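PDB 1VB5: translation initiation factor eIF-2B from Pyrococcus horikoshii, which probably catalyses the exchange of GDP for GTP on initiation factor 2, as a regulatory subunit of archaeal initiation factor 2B. Local coordinates for residues K96-L99 with A100-A104. Sequence-based numbering, arbitrary orientation.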
loop_
_atom_site.group_PDB
_atom_site.type_symbol
_atom_site.label_atom_id
_atom_site.label_comp_id
_atom_site.label_asym_id
_atom_site.label_seq_id
_atom_site.Cartn_x
_atom_site.Cartn_y
_atom_site.Cartn_z
ATOM N N LYS B 96 24.931 14.818 2.727
ATOM C CA LYS B 96 23.911 14.353 3.657
ATOM C C LYS B 96 23.786 15.270 4.873
ATOM O O LYS B 96 22.678 15.611 5.282
ATOM C CB LYS B 96 24.206 12.920 4.116
ATOM C CG LYS B 96 23.107 12.312 5.003
ATOM C CD LYS B 96 23.440 10.883 5.442
ATOM C CE LYS B 96 23.499 9.934 4.249
ATOM N NZ LYS B 96 23.908 8.545 4.632
ATOM N N ARG B 97 24.918 15.669 5.448
ATOM C CA ARG B 97 24.907 16.551 6.614
ATOM C C ARG B 97 24.261 17.903 6.316
ATOM O O ARG B 97 23.429 18.394 7.087
ATOM C CB ARG B 97 26.334 16.768 7.126
ATOM C CG ARG B 97 26.851 15.649 8.021
ATOM C CD ARG B 97 26.122 15.673 9.363
ATOM N NE ARG B 97 26.543 14.607 10.274
ATOM C CZ ARG B 97 26.162 14.522 11.548
ATOM N NH1 ARG B 97 25.352 15.440 12.068
ATOM N NH2 ARG B 97 26.585 13.517 12.305
ATOM N N GLU B 98 24.642 18.505 5.196
ATOM C CA GLU B 98 24.096 19.805 4.822
ATOM C C GLU B 98 22.611 19.712 4.466
ATOM O O GLU B 98 21.824 20.594 4.811
ATOM C CB GLU B 98 24.885 20.389 3.645
ATOM C CG GLU B 98 24.517 21.825 3.305
ATOM C CD GLU B 98 24.443 22.715 4.537
ATOM O OE1 GLU B 98 25.305 22.563 5.431
ATOM O OE2 GLU B 98 23.529 23.568 4.608
ATOM N N LEU B 99 22.226 18.639 3.784
ATOM C CA LEU B 99 20.827 18.465 3.403
ATOM C C LEU B 99 19.999 18.299 4.680
ATOM O O LEU B 99 18.922 18.890 4.819
ATOM C CB LEU B 99 20.676 17.240 2.490
ATOM C CG LEU B 99 19.358 17.029 1.722
ATOM C CD1 LEU B 99 19.541 15.915 0.706
ATOM C CD2 LEU B 99 18.224 16.694 2.680
ATOM N N ALA B 100 20.523 17.513 5.618
ATOM C CA ALA B 100 19.835 17.270 6.883
ATOM C C ALA B 100 19.539 18.578 7.610
ATOM O O ALA B 100 18.431 18.778 8.122
ATOM C CB ALA B 100 20.677 16.352 7.776
ATOM N N SER B 101 20.530 19.465 7.651
ATOM C CA SER B 101 20.373 20.750 8.322
ATOM C C SER B 101 19.267 21.586 7.688
ATOM O O SER B 101 18.504 22.258 8.384
ATOM C CB SER B 101 21.687 21.532 8.286
ATOM O OG SER B 101 21.523 22.795 8.904
ATOM N N ILE B 102 19.191 21.544 6.364
ATOM C CA ILE B 102 18.178 22.293 5.632
ATOM C C ILE B 102 16.799 21.648 5.813
ATOM O O ILE B 102 15.799 22.344 5.986
ATOM C CB ILE B 102 18.535 22.357 4.135
ATOM C CG1 ILE B 102 19.833 23.157 3.965
ATOM C CG2 ILE B 102 17.380 22.978 3.338
ATOM C CD1 ILE B 102 20.369 23.187 2.556
ATOM N N GLY B 103 16.755 20.317 5.781
ATOM C CA GLY B 103 15.496 19.620 5.961
ATOM C C GLY B 103 14.928 19.826 7.352
ATOM O O GLY B 103 13.730 20.052 7.516
ATOM N N ALA B 104 15.790 19.748 8.362
ATOM C CA ALA B 104 15.369 19.929 9.750
ATOM C C ALA B 104 14.768 21.311 9.950
ATOM O O ALA B 104 13.812 21.483 10.704
ATOM C CB ALA B 104 16.562 19.741 10.692
#
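With CG anti to the backbone N (chi1 -172°), a bend at chi2 (47°) sets Glu98 OE2 beside the CG1-CD1 branch of Ile102. In Ile102, CG1 lies anti to the carbonyl carbon (chi1 -65°), which places CG1 and CD1 over the preceding turn, beside Glu98 O and OE2. The two side chains cross at a slant, and the carboxylate oxygen Glu98 OE2 rests 3.8 Å from Ile102 CG1 and equally near CD1, a van der Waals contact between a charged end and an aliphatic branch. The same branch packs over the backbone, Ile102 CG1 lying 3.4 Å from Glu98 O. That carbonyl also accepts the amide of Ile102, Ile102 N to Glu98 O being 3.2 Å, and has the CB of Ser101 beside it, Ser101 CB to Glu98 O measuring 3.6 Å.

These residues form successive turns near the C-terminal end of the long helix 78-106, which packs on the mixed, mainly parallel sheet of the Rossmann-like domain: Leu99 is buried against Thr121 and Ile125 of helix 120-131, Ala100 touches Thr128 of that helix, and both Leu99 and Ile102 meet Ile263 of strand 261-264. With an alanine at Ile102, the Glu98 carboxylate would probably lose its aliphatic neighbour and a gap would open against Ile263. Regular i to i+4 bonding holds the turns: Ala100 N donates to Lys96 O at 2.9 Å, Ser101 N to Arg97 O, and Gly103 N to Leu99 O at 2.8 Å. The methyl of Ala100 sits close to the preceding turn, its CB 3.3 Å from Lys96 O. Ser101 OG bonds to Arg132 NH2, just beyond helix 120-131, while Lys96 NZ is hydrogen-bonded to Ser22 OG.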